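Local coordinates for Lip_vut3, C2L (Metagenome, PDB 6NKD), which probably hydrolyses ester bonds of lipids as a serine hydrolase of the GDSL lipolytic family and may act in spore germination, at residues V16-F21 / P190-Y195; A173-R178 / E196-K201; Y5-D10 / L43-K48; N138-I143 / D186-S191. All coordinates share one frame; numbering follows the deposited sequence.

Interaction 1: V16-F21 / P190-Y195; sequences VGAGLF and PSSRGY. With SO4 (sulfate ion), chain C.
Y195, in the first turn of helix 192-204, carries a phenol hydroxyl that reaches across to the backbone carbonyl of V16, and this is the sole hydrogen bond between the two segments. Y195 OH donates to V16 O over 2.6 Å, and the oxygen sits at the ring edge, close to the ring plane. The bond is bent at the acceptor, with a C=O...donor angle of 131°, and the hydroxyl stands 31° from the carbonyl plane. The side chain of Y195 sets off toward the 16-21 loop, CG standing anti to its carbonyl carbon (chi1 -78°). P190 CB lies over the centre of one ring face at 3.8 Å, while A18 CB packs obliquely on CD2 of Y195 at 3.7 Å. A phenylalanine here would probably keep the ring packing but leave V16 O without its hydroxyl donor, freeing the loop to shift. G17 lets the backbones close up: its CA meets P190 O at 3.2 Å, where any side chain would collide with that oxygen. A18 CB also touches S192 OG at 3.4 Å. At the helix start S191 is the N-cap, its OG bonded to E181 O and taking a weak bond from G194 N, while S192 N and R193 N both donate to a sulfate ion, probably from the crystallisation liquor. The helix dipole would favour an anion at this amino end. The pairing ties the loop after helix 11-14, which begins with the presumed nucleophile S11, to the helix following the presumed active-site H189, as in the SGNH-hydrolase fold.

Interaction 2: A173-R178 / E196-K201; sequences AVFKGR and EAMSEK
K201 lays its aliphatic chain past V174, the two side chains running in opposite directions. K201 CB starts the contact at 3.8 Å from V174 CG2. CG, anti to the backbone N (chi1 -159°), comes to 3.7 Å from the same methyl, and the bend at chi2 (65°) leaves CD also at 3.7 Å from it. CE passes at 4.2 Å from V174 CG2, and NZ continues beyond the valine. The other methyl of V174, CG1, points at the neighbouring helix and rests on A197 CB at 3.6 Å. An alanine in place of V174 would probably open a gap between the helices, leaving A197 CB and the K201 methylenes without the methyls they pack on. Deeper in, F175 meets M198, a selenomethionine, obliquely: F175 CE2 lies 3.6 Å from M198 CG, which sits at the ring edge. M198 SE follows at 5.0 Å from the ring centroid and 77° off the ring normal, a Met-aromatic contact made at the edge. F175 also stacks on Y137 and touches P190 and L183, while M198 reaches F25 of helix 25-37. No hydrogen bond crosses between 173-178 and 196-201, and the lysine contributes methylenes, not its charge. This contact therefore rests on apolar packing and on the polarisable selenium (sulfur in an ordinary methionine) at the phenyl edge.

Interaction 3: Y5-D10 / L43-K48; sequences YTALGD and LIVFAK
Y5 and L43 lie side by side and point the same way, each with CG anti to its backbone N (chi1 161° and 170°); L43 CD1 lies 3.5 Å from Y5 CD2. They share a sheet face with A7, V45 and A47, the side covered by helices 11-14 and 25-37. On the other face L8 and F46 also run alongside each other, L8 CD2 coming to the edge of the F46 ring, 3.7 Å from CD2. T6 meets that ring at a slant, its OG1 near the ring plane and 4.0 Å from F46 CE2; I65 and Q68 of helix 63-71 pack on F46. The backbones beneath are parallel strands, 12° apart in direction. A7 bonds to the neighbouring strand through both its N and its O, A7 N donating to I44 O and F46 N to A7 O, each at 2.9 Å; I44 N gives to Y5 O, and G9 N closes the ladder with a weak bond to F46 O. D10 is the N-cap of helix 11-14, where the presumed nucleophile S11 lies; D10 OD2 takes a weak capping bond from L12 N and is hydrogen-bonded to T78 OG1. Backbone hydrogen bonds thus hold the strands in register, and mostly apolar side-chain contacts on both faces run alongside them.

Interaction 4: N138-I143 / D186-S191; sequences NPFPSI and DRVHPS
F140 sets the tip of its ring against V188, CZ lying 3.5 Å from V188 CG1, with the methyl neither squarely over a face nor at the edge. P139 CG rests 3.8 Å above one face of the F140 ring, offset toward the rim. P139 joins the contact through CB, which touches R187 O at 3.5 Å and V188 CA at 4.0 Å. No hydrogen bond crosses; the polar bonds lie within each segment. N138 OD1 accepts from F140 N in an Asx turn, the N-H coming from above the amide plane, and a type I turn from F140 to I143 follows. On the other segment D186 OD1 takes two backbone donors from the same face of its carboxylate: H189 N at 2.8 Å on the syn side, and V188 N at 3.2 Å from well above the plane. Its second oxygen, OD2, receives H189 ND1 at 2.6 Å, nearly in the imidazole plane. Three bonds grip the carboxylate and limit its rotation, and the one from ND1 orients the imidazole; H189 NE2 in turn bonds S11 OG. V188, whose carbonyl bonds the hydroxyl of Y137, lies between D186 and H189 and the apolar patch of P139 and F140. A58 of a third subunit also packs on V188. The linked S11, H189 and D186, the presumed active-site residues, have the geometry of a Ser-His-Asp catalytic triad, with Asp and His set three residues apart as in GDSL hydrolases.

Interaction 3 belongs to the central parallel sheet and combines a backbone ladder with apolar cover. The other three involve the loops and helices of the later chain, interaction 1 joining them to the early loop 16-21. Interactions 1 and 2 share helix 192-204, its first turn meeting that loop through one tyrosine hydrogen bond, a close glycine backbone and A18, its next turns purely apolar against helix 171-175; P190 touches F175 and M198 where they meet. Interactions 1 and 4 share P190 and S191, and V16 O packs on H189 CB. Interaction 4, the smallest, is the most peripheral, joining two loops without a hydrogen bond, mostly by apolar contact, while interaction 2 is mostly buried. Interaction 3 leads into S11, interaction 4 holds D186 and H189.

Interaction 1: V16-F21 / P190-Y195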
loop_
_atom_site.group_PDB
_atom_site.type_symbol
_atom_site.label_atom_id
_atom_site.label_comp_id
_atom_site.label_asym_id
_atom_site.label_seq_id
_atom_site.Cartn_x
_atom_site.Cartn_y
_atom_site.Cartn_z
ATOM N N VAL A 16 -11.383 -2.768 1.461
ATOM C CA VAL A 16 -10.606 -3.271 0.337
ATOM C C VAL A 16 -11.524 -3.483 -0.855
ATOM O O VAL A 16 -12.625 -4.033 -0.722
ATOM C CB VAL A 16 -9.881 -4.568 0.728
ATOM C CG1 VAL A 16 -9.102 -5.134 -0.452
ATOM C CG2 VAL A 16 -8.959 -4.322 1.914
ATOM N N GLY A 17 -11.086 -3.030 -2.029
ATOM C CA GLY A 17 -11.840 -3.144 -3.259
ATOM C C GLY A 17 -12.312 -1.812 -3.802
ATOM O O GLY A 17 -12.362 -1.634 -5.025
ATOM N N ALA A 18 -12.648 -0.872 -2.921
ATOM C CA ALA A 18 -13.080 0.455 -3.333
ATOM C C ALA A 18 -11.933 1.333 -3.811
ATOM O O ALA A 18 -12.187 2.372 -4.429
ATOM C CB ALA A 18 -13.807 1.151 -2.177
ATOM N N GLY A 19 -10.696 0.946 -3.552
ATOM C CA GLY A 19 -9.556 1.774 -3.884
ATOM C C GLY A 19 -8.959 2.406 -2.643
ATOM O O GLY A 19 -9.647 2.663 -1.646
ATOM N N LEU A 20 -7.652 2.659 -2.697
ATOM C CA LEU A 20 -6.949 3.197 -1.542
ATOM C C LEU A 20 -7.495 4.570 -1.176
ATOM O O LEU A 20 -7.641 5.444 -2.037
ATOM C CB LEU A 20 -5.450 3.282 -1.823
ATOM C CG LEU A 20 -4.592 3.704 -0.628
ATOM C CD1 LEU A 20 -4.563 2.611 0.436
ATOM C CD2 LEU A 20 -3.187 4.071 -1.074
ATOM N N PHE A 21 -7.812 4.746 0.106
ATOM C CA PHE A 21 -8.340 5.969 0.703
ATOM C C PHE A 21 -9.752 6.300 0.237
ATOM O O PHE A 21 -10.330 7.282 0.717
ATOM C CB PHE A 21 -7.430 7.180 0.449
ATOM C CG PHE A 21 -6.048 7.017 1.003
ATOM C CD1 PHE A 21 -5.848 6.360 2.207
ATOM C CD2 PHE A 21 -4.948 7.505 0.320
ATOM C CE1 PHE A 21 -4.579 6.202 2.723
ATOM C CE2 PHE A 21 -3.673 7.348 0.832
ATOM C CZ PHE A 21 -3.489 6.697 2.035
ATOM N N PRO A 190 -15.844 -6.168 -2.432
ATOM C CA PRO A 190 -16.825 -5.253 -3.020
ATOM C C PRO A 190 -16.162 -4.073 -3.711
ATOM O O PRO A 190 -14.996 -3.745 -3.480
ATOM C CB PRO A 190 -17.651 -4.784 -1.814
ATOM C CG PRO A 190 -17.332 -5.745 -0.712
ATOM C CD PRO A 190 -15.929 -6.190 -0.964
ATOM N N SER A 191 -16.939 -3.435 -4.577
ATOM C CA SER A 191 -16.561 -2.188 -5.215
ATOM C C SER A 191 -17.143 -1.021 -4.419
ATOM O O SER A 191 -17.814 -1.205 -3.400
ATOM C CB SER A 191 -17.046 -2.168 -6.663
ATOM O OG SER A 191 -18.456 -2.320 -6.716
ATOM N N SER A 192 -16.879 0.199 -4.893
ATOM C CA SER A 192 -17.482 1.371 -4.268
ATOM C C SER A 192 -19.002 1.327 -4.374
ATOM O O SER A 192 -19.708 1.757 -3.455
ATOM C CB SER A 192 -16.933 2.647 -4.901
ATOM O OG SER A 192 -15.576 2.842 -4.541
ATOM N N ARG A 193 -19.523 0.807 -5.489
ATOM C CA ARG A 193 -20.961 0.580 -5.598
ATOM C C ARG A 193 -21.434 -0.412 -4.543
ATOM O O ARG A 193 -22.456 -0.194 -3.881
ATOM C CB ARG A 193 -21.314 0.076 -6.996
ATOM C CG ARG A 193 -21.193 1.106 -8.101
ATOM C CD ARG A 193 -21.674 0.519 -9.416
ATOM N NE ARG A 193 -21.703 1.510 -10.485
ATOM C CZ ARG A 193 -20.697 1.730 -11.322
ATOM N NH1 ARG A 193 -19.580 1.023 -11.215
ATOM N NH2 ARG A 193 -20.806 2.651 -12.269
ATOM N N GLY A 194 -20.698 -1.513 -4.373
ATOM C CA GLY A 194 -21.090 -2.509 -3.388
ATOM C C GLY A 194 -21.014 -1.985 -1.967
ATOM O O GLY A 194 -21.890 -2.263 -1.145
ATOM N N TYR A 195 -19.963 -1.223 -1.658
ATOM C CA TYR A 195 -19.865 -0.624 -0.332
ATOM C C TYR A 195 -20.955 0.416 -0.116
ATOM O O TYR A 195 -21.491 0.543 0.991
ATOM C CB TYR A 195 -18.485 -0.002 -0.131
ATOM C CG TYR A 195 -17.405 -1.010 0.184
ATOM C CD1 TYR A 195 -17.472 -1.789 1.331
ATOM C CD2 TYR A 195 -16.310 -1.169 -0.653
ATOM C CE1 TYR A 195 -16.485 -2.709 1.628
ATOM C CE2 TYR A 195 -15.317 -2.085 -0.364
ATOM C CZ TYR A 195 -15.410 -2.852 0.778
ATOM O OH TYR A 195 -14.423 -3.765 1.071
HETATM S S SO4 C . -16.465 1.047 -8.482
HETATM O O1 SO4 C . -16.409 0.231 -9.693
HETATM O O2 SO4 C . -15.477 0.561 -7.524
HETATM O O3 SO4 C . -17.799 0.958 -7.895
HETATM O O4 SO4 C . -16.166 2.436 -8.815
#

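Interaction 2: A173-R178 / E196-K201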
loop_
_atom_site.group_PDB
_atom_site.type_symbol
_atom_site.label_atom_id
_atom_site.label_comp_id
_atom_site.label_asym_id
_atom_site.label_seq_id
_atom_site.Cartn_x
_atom_site.Cartn_y
_atom_site.Cartn_z
ATOM N N ALA A 173 -28.725 -10.424 0.311
ATOM C CA ALA A 173 -29.773 -9.885 -0.551
ATOM C C ALA A 173 -29.310 -8.637 -1.292
ATOM O O ALA A 173 -29.799 -8.356 -2.393
ATOM C CB ALA A 173 -31.025 -9.576 0.269
ATOM N N VAL A 174 -28.381 -7.877 -0.708
ATOM C CA VAL A 174 -27.866 -6.686 -1.376
ATOM C C VAL A 174 -27.089 -7.070 -2.627
ATOM O O VAL A 174 -27.239 -6.449 -3.687
ATOM C CB VAL A 174 -27.001 -5.862 -0.402
ATOM C CG1 VAL A 174 -26.208 -4.804 -1.151
ATOM C CG2 VAL A 174 -27.867 -5.216 0.665
ATOM N N PHE A 175 -26.263 -8.111 -2.531
ATOM C CA PHE A 175 -25.352 -8.473 -3.607
ATOM C C PHE A 175 -25.939 -9.459 -4.608
ATOM O O PHE A 175 -25.397 -9.582 -5.713
ATOM C CB PHE A 175 -24.065 -9.066 -3.026
ATOM C CG PHE A 175 -23.085 -8.035 -2.547
ATOM C CD1 PHE A 175 -21.923 -7.786 -3.258
ATOM C CD2 PHE A 175 -23.327 -7.310 -1.392
ATOM C CE1 PHE A 175 -21.017 -6.841 -2.823
ATOM C CE2 PHE A 175 -22.426 -6.361 -0.952
ATOM C CZ PHE A 175 -21.269 -6.125 -1.668
ATOM N N LYS A 176 -27.017 -10.163 -4.263
ATOM C CA LYS A 176 -27.528 -11.210 -5.141
ATOM C C LYS A 176 -28.077 -10.600 -6.426
ATOM O O LYS A 176 -28.958 -9.735 -6.387
ATOM C CB LYS A 176 -28.605 -12.030 -4.437
ATOM C CG LYS A 176 -28.988 -13.294 -5.203
ATOM C CD LYS A 176 -29.956 -14.163 -4.421
ATOM C CE LYS A 176 -30.170 -15.504 -5.109
ATOM N NZ LYS A 176 -31.126 -16.368 -4.360
ATOM N N GLY A 177 -27.553 -11.056 -7.564
ATOM C CA GLY A 177 -27.966 -10.564 -8.857
ATOM C C GLY A 177 -27.161 -9.398 -9.387
ATOM O O GLY A 177 -27.264 -9.091 -10.582
ATOM N N ARG A 178 -26.362 -8.743 -8.545
ATOM C CA ARG A 178 -25.577 -7.581 -8.943
ATOM C C ARG A 178 -24.095 -7.772 -8.631
ATOM O O ARG A 178 -23.380 -6.806 -8.357
ATOM C CB ARG A 178 -26.110 -6.318 -8.267
ATOM C CG ARG A 178 -27.590 -6.075 -8.514
ATOM C CD ARG A 178 -28.115 -4.907 -7.697
ATOM N NE ARG A 178 -29.561 -4.766 -7.831
ATOM C CZ ARG A 178 -30.156 -4.022 -8.756
ATOM N NH1 ARG A 178 -29.427 -3.344 -9.632
ATOM N NH2 ARG A 178 -31.479 -3.952 -8.805
ATOM N N GLU A 196 -21.297 1.170 -1.162
ATOM C CA GLU A 196 -22.381 2.136 -1.036
ATOM C C GLU A 196 -23.703 1.434 -0.761
ATOM O O GLU A 196 -24.476 1.865 0.102
ATOM C CB GLU A 196 -22.474 2.995 -2.297
ATOM C CG GLU A 196 -23.583 4.031 -2.256
ATOM C CD GLU A 196 -23.455 4.978 -1.079
ATOM O OE1 GLU A 196 -22.336 5.476 -0.828
ATOM O OE2 GLU A 196 -24.472 5.220 -0.397
ATOM N N ALA A 197 -23.969 0.337 -1.474
ATOM C CA ALA A 197 -25.199 -0.411 -1.245
ATOM C C ALA A 197 -25.222 -1.045 0.139
ATOM O O ALA A 197 -26.293 -1.164 0.745
ATOM C CB ALA A 197 -25.372 -1.477 -2.327
HETATM N N MSE A 198 -24.066 -1.452 0.655
HETATM C CA MSE A 198 -23.992 -2.023 1.997
HETATM C C MSE A 198 -24.351 -0.978 3.044
HETATM O O MSE A 198 -25.089 -1.264 3.988
HETATM C CB MSE A 198 -22.599 -2.587 2.277
HETATM C CG MSE A 198 -22.342 -3.954 1.665
HETATM SE SE MSE A 198 -20.475 -4.508 1.812
HETATM C CE MSE A 198 -20.325 -4.637 3.748
ATOM N N SER A 199 -23.829 0.240 2.871
ATOM C CA SER A 199 -24.144 1.309 3.810
ATOM C C SER A 199 -25.619 1.688 3.757
ATOM O O SER A 199 -26.194 2.068 4.782
ATOM C CB SER A 199 -23.264 2.530 3.538
ATOM O OG SER A 199 -23.459 3.031 2.227
ATOM N N GLU A 200 -26.246 1.590 2.582
ATOM C CA GLU A 200 -27.680 1.848 2.488
ATOM C C GLU A 200 -28.474 0.815 3.278
ATOM O O GLU A 200 -29.484 1.145 3.910
ATOM C CB GLU A 200 -28.124 1.850 1.025
ATOM C CG GLU A 200 -27.458 2.906 0.163
ATOM C CD GLU A 200 -27.671 2.662 -1.320
ATOM O OE1 GLU A 200 -28.636 1.950 -1.674
ATOM O OE2 GLU A 200 -26.872 3.176 -2.130
ATOM N N LYS A 201 -28.029 -0.442 3.250
ATOM C CA LYS A 201 -28.716 -1.490 3.996
ATOM C C LYS A 201 -28.591 -1.279 5.499
ATOM O O LYS A 201 -29.501 -1.639 6.253
ATOM C CB LYS A 201 -28.160 -2.856 3.596
ATOM C CG LYS A 201 -29.078 -4.022 3.903
ATOM C CD LYS A 201 -30.356 -3.949 3.085
ATOM C CE LYS A 201 -31.161 -5.233 3.212
ATOM N NZ LYS A 201 -32.448 -5.166 2.468
#

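Interaction 3: Y5-D10 / L43-K48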
loop_
_atom_site.group_PDB
_atom_site.type_symbol
_atom_site.label_atom_id
_atom_site.label_comp_id
_atom_site.label_asym_id
_atom_site.label_seq_id
_atom_site.Cartn_x
_atom_site.Cartn_y
_atom_site.Cartn_z
ATOM N N TYR A 5 -18.802 5.647 17.212
ATOM C CA TYR A 5 -19.102 4.466 16.407
ATOM C C TYR A 5 -17.803 3.707 16.172
ATOM O O TYR A 5 -16.897 4.210 15.499
ATOM C CB TYR A 5 -19.767 4.865 15.088
ATOM C CG TYR A 5 -19.708 3.814 14.001
ATOM C CD1 TYR A 5 -20.112 2.506 14.243
ATOM C CD2 TYR A 5 -19.271 4.137 12.725
ATOM C CE1 TYR A 5 -20.061 1.546 13.249
ATOM C CE2 TYR A 5 -19.218 3.185 11.722
ATOM C CZ TYR A 5 -19.615 1.893 11.989
ATOM O OH TYR A 5 -19.565 0.943 10.993
ATOM N N THR A 6 -17.712 2.504 16.730
ATOM C CA THR A 6 -16.561 1.639 16.522
ATOM C C THR A 6 -16.905 0.567 15.495
ATOM O O THR A 6 -18.057 0.145 15.370
ATOM C CB THR A 6 -16.098 0.998 17.836
ATOM O OG1 THR A 6 -14.733 0.581 17.713
ATOM C CG2 THR A 6 -16.951 -0.213 18.193
ATOM N N ALA A 7 -15.893 0.149 14.739
ATOM C CA ALA A 7 -16.083 -0.825 13.673
ATOM C C ALA A 7 -14.973 -1.860 13.733
ATOM O O ALA A 7 -13.791 -1.505 13.771
ATOM C CB ALA A 7 -16.107 -0.150 12.297
ATOM N N LEU A 8 -15.358 -3.132 13.739
ATOM C CA LEU A 8 -14.423 -4.241 13.815
ATOM C C LEU A 8 -14.704 -5.208 12.675
ATOM O O LEU A 8 -15.851 -5.366 12.251
ATOM C CB LEU A 8 -14.539 -4.974 15.157
ATOM C CG LEU A 8 -14.831 -4.094 16.373
ATOM C CD1 LEU A 8 -15.595 -4.879 17.426
ATOM C CD2 LEU A 8 -13.543 -3.529 16.948
ATOM N N GLY A 9 -13.655 -5.847 12.177
ATOM C CA GLY A 9 -13.850 -6.867 11.166
ATOM C C GLY A 9 -12.602 -7.063 10.322
ATOM O O GLY A 9 -11.490 -6.755 10.746
ATOM N N ASP A 10 -12.830 -7.585 9.117
ATOM C CA ASP A 10 -11.751 -7.984 8.223
ATOM C C ASP A 10 -11.554 -6.970 7.104
ATOM O O ASP A 10 -11.548 -5.760 7.348
ATOM C CB ASP A 10 -12.033 -9.378 7.655
ATOM C CG ASP A 10 -13.417 -9.492 7.031
ATOM O OD1 ASP A 10 -13.712 -10.545 6.426
ATOM O OD2 ASP A 10 -14.204 -8.525 7.129
ATOM N N LEU A 43 -15.450 8.155 14.682
ATOM C CA LEU A 43 -15.261 6.816 14.143
ATOM C C LEU A 43 -13.908 6.263 14.564
ATOM O O LEU A 43 -12.886 6.948 14.447
ATOM C CB LEU A 43 -15.373 6.823 12.615
ATOM C CG LEU A 43 -14.964 5.542 11.884
ATOM C CD1 LEU A 43 -15.810 4.361 12.336
ATOM C CD2 LEU A 43 -15.054 5.731 10.375
ATOM N N ILE A 44 -13.908 5.025 15.052
ATOM C CA ILE A 44 -12.694 4.269 15.332
ATOM C C ILE A 44 -12.818 2.922 14.634
ATOM O O ILE A 44 -13.870 2.277 14.701
ATOM C CB ILE A 44 -12.461 4.081 16.846
ATOM C CG1 ILE A 44 -12.462 5.430 17.575
ATOM C CG2 ILE A 44 -11.152 3.362 17.093
ATOM C CD1 ILE A 44 -13.792 5.791 18.210
ATOM N N VAL A 45 -11.751 2.499 13.958
ATOM C CA VAL A 45 -11.770 1.291 13.136
ATOM C C VAL A 45 -10.626 0.383 13.563
ATOM O O VAL A 45 -9.459 0.791 13.530
ATOM C CB VAL A 45 -11.665 1.614 11.635
ATOM C CG1 VAL A 45 -11.463 0.336 10.829
ATOM C CG2 VAL A 45 -12.905 2.356 11.162
ATOM N N PHE A 46 -10.958 -0.845 13.953
ATOM C CA PHE A 46 -9.976 -1.895 14.217
ATOM C C PHE A 46 -10.234 -3.002 13.202
ATOM O O PHE A 46 -11.152 -3.809 13.380
ATOM C CB PHE A 46 -10.082 -2.423 15.645
ATOM C CG PHE A 46 -9.920 -1.370 16.703
ATOM C CD1 PHE A 46 -8.669 -0.858 17.006
ATOM C CD2 PHE A 46 -11.018 -0.910 17.412
ATOM C CE1 PHE A 46 -8.518 0.103 17.984
ATOM C CE2 PHE A 46 -10.873 0.049 18.394
ATOM C CZ PHE A 46 -9.621 0.557 18.680
ATOM N N ALA A 47 -9.437 -3.045 12.137
ATOM C CA ALA A 47 -9.659 -4.030 11.089
ATOM C C ALA A 47 -8.358 -4.289 10.343
ATOM O O ALA A 47 -7.491 -3.417 10.253
ATOM C CB ALA A 47 -10.750 -3.572 10.117
ATOM N N LYS A 48 -8.244 -5.500 9.804
ATOM C CA LYS A 48 -7.073 -5.919 9.048
ATOM C C LYS A 48 -7.478 -7.085 8.159
ATOM O O LYS A 48 -8.317 -7.906 8.537
ATOM C CB LYS A 48 -5.919 -6.325 9.975
ATOM C CG LYS A 48 -4.617 -6.679 9.265
ATOM C CD LYS A 48 -3.733 -5.456 9.069
ATOM C CE LYS A 48 -2.474 -5.801 8.288
ATOM N NZ LYS A 48 -1.763 -6.981 8.856
#

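Interaction 4: N138-I143 / D186-S191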
loop_
_atom_site.group_PDB
_atom_site.type_symbol
_atom_site.label_atom_id
_atom_site.label_comp_id
_atom_site.label_asym_id
_atom_site.label_seq_id
_atom_site.Cartn_x
_atom_site.Cartn_y
_atom_site.Cartn_z
ATOM N N ASN A 138 -22.557 -14.079 -1.502
ATOM C CA ASN A 138 -21.970 -15.120 -2.332
ATOM C C ASN A 138 -21.304 -14.482 -3.544
ATOM O O ASN A 138 -22.001 -14.097 -4.495
ATOM C CB ASN A 138 -23.034 -16.130 -2.772
ATOM C CG ASN A 138 -22.463 -17.240 -3.632
ATOM O OD1 ASN A 138 -21.271 -17.545 -3.562
ATOM N ND2 ASN A 138 -23.310 -17.849 -4.452
ATOM N N PRO A 139 -19.975 -14.349 -3.568
ATOM C CA PRO A 139 -19.321 -13.738 -4.734
ATOM C C PRO A 139 -19.283 -14.643 -5.953
ATOM O O PRO A 139 -18.979 -14.157 -7.050
ATOM C CB PRO A 139 -17.909 -13.436 -4.223
ATOM C CG PRO A 139 -17.667 -14.481 -3.189
ATOM C CD PRO A 139 -19.003 -14.752 -2.536
ATOM N N PHE A 140 -19.587 -15.934 -5.803
ATOM C CA PHE A 140 -19.576 -16.892 -6.906
ATOM C C PHE A 140 -20.977 -17.462 -7.065
ATOM O O PHE A 140 -21.271 -18.571 -6.581
ATOM C CB PHE A 140 -18.545 -17.993 -6.669
ATOM C CG PHE A 140 -17.178 -17.476 -6.332
ATOM C CD1 PHE A 140 -16.437 -16.775 -7.271
ATOM C CD2 PHE A 140 -16.632 -17.693 -5.078
ATOM C CE1 PHE A 140 -15.177 -16.299 -6.962
ATOM C CE2 PHE A 140 -15.373 -17.219 -4.764
ATOM C CZ PHE A 140 -14.644 -16.521 -5.709
ATOM N N PRO A 141 -21.877 -16.746 -7.743
ATOM C CA PRO A 141 -23.261 -17.223 -7.866
ATOM C C PRO A 141 -23.407 -18.462 -8.730
ATOM O O PRO A 141 -24.378 -19.207 -8.552
ATOM C CB PRO A 141 -23.993 -16.024 -8.481
ATOM C CG PRO A 141 -22.932 -15.297 -9.240
ATOM C CD PRO A 141 -21.667 -15.462 -8.441
ATOM N N SER A 142 -22.482 -18.709 -9.657
ATOM C CA SER A 142 -22.574 -19.886 -10.511
ATOM C C SER A 142 -22.191 -21.175 -9.794
ATOM O O SER A 142 -22.395 -22.257 -10.351
ATOM C CB SER A 142 -21.698 -19.704 -11.753
ATOM O OG SER A 142 -20.336 -19.541 -11.400
ATOM N N ILE A 143 -21.650 -21.087 -8.583
ATOM C CA ILE A 143 -21.290 -22.256 -7.789
ATOM C C ILE A 143 -22.407 -22.492 -6.781
ATOM O O ILE A 143 -22.555 -21.733 -5.816
ATOM C CB ILE A 143 -19.938 -22.068 -7.088
ATOM C CG1 ILE A 143 -18.844 -21.762 -8.113
ATOM C CG2 ILE A 143 -19.586 -23.306 -6.279
ATOM C CD1 ILE A 143 -17.488 -21.501 -7.494
ATOM N N ASP A 186 -11.061 -8.102 -8.035
ATOM C CA ASP A 186 -10.679 -9.436 -7.587
ATOM C C ASP A 186 -11.861 -10.393 -7.470
ATOM O O ASP A 186 -11.682 -11.513 -6.982
ATOM C CB ASP A 186 -9.933 -9.356 -6.251
ATOM C CG ASP A 186 -10.785 -8.791 -5.123
ATOM O OD1 ASP A 186 -11.975 -8.479 -5.344
ATOM O OD2 ASP A 186 -10.252 -8.659 -4.002
ATOM N N ARG A 187 -13.055 -9.971 -7.884
ATOM C CA ARG A 187 -14.261 -10.795 -7.931
ATOM C C ARG A 187 -14.688 -11.328 -6.569
ATOM O O ARG A 187 -15.586 -12.176 -6.500
ATOM C CB ARG A 187 -14.103 -11.968 -8.908
ATOM C CG ARG A 187 -14.181 -11.585 -10.375
ATOM C CD ARG A 187 -12.814 -11.609 -11.032
ATOM N NE ARG A 187 -12.914 -11.476 -12.483
ATOM C CZ ARG A 187 -12.867 -10.320 -13.135
ATOM N NH1 ARG A 187 -12.715 -9.183 -12.468
ATOM N NH2 ARG A 187 -12.970 -10.299 -14.457
ATOM N N VAL A 188 -14.076 -10.867 -5.478
ATOM C CA VAL A 188 -14.450 -11.341 -4.149
ATOM C C VAL A 188 -14.680 -10.154 -3.220
ATOM O O VAL A 188 -15.534 -10.210 -2.327
ATOM C CB VAL A 188 -13.390 -12.299 -3.569
ATOM C CG1 VAL A 188 -13.246 -13.534 -4.445
ATOM C CG2 VAL A 188 -12.056 -11.599 -3.423
ATOM N N HIS A 189 -13.916 -9.060 -3.423
ATOM C CA HIS A 189 -14.133 -7.914 -2.554
ATOM C C HIS A 189 -15.066 -6.908 -3.218
ATOM O O HIS A 189 -15.100 -6.801 -4.448
ATOM C CB HIS A 189 -12.804 -7.236 -2.205
ATOM C CG HIS A 189 -11.999 -7.985 -1.191
ATOM N ND1 HIS A 189 -10.949 -8.810 -1.532
ATOM C CD2 HIS A 189 -12.102 -8.047 0.158
ATOM C CE1 HIS A 189 -10.434 -9.341 -0.437
ATOM N NE2 HIS A 189 -11.117 -8.894 0.603
ATOM N N PRO A 190 -15.844 -6.168 -2.432
ATOM C CA PRO A 190 -16.825 -5.253 -3.020
ATOM C C PRO A 190 -16.162 -4.073 -3.711
ATOM O O PRO A 190 -14.996 -3.745 -3.480
ATOM C CB PRO A 190 -17.651 -4.784 -1.814
ATOM C CG PRO A 190 -17.332 -5.745 -0.712
ATOM C CD PRO A 190 -15.929 -6.190 -0.964
ATOM N N SER A 191 -16.939 -3.435 -4.577
ATOM C CA SER A 191 -16.561 -2.188 -5.215
ATOM C C SER A 191 -17.143 -1.021 -4.419
ATOM O O SER A 191 -17.814 -1.205 -3.400
ATOM C CB SER A 191 -17.046 -2.168 -6.663
ATOM O OG SER A 191 -18.456 -2.320 -6.716
#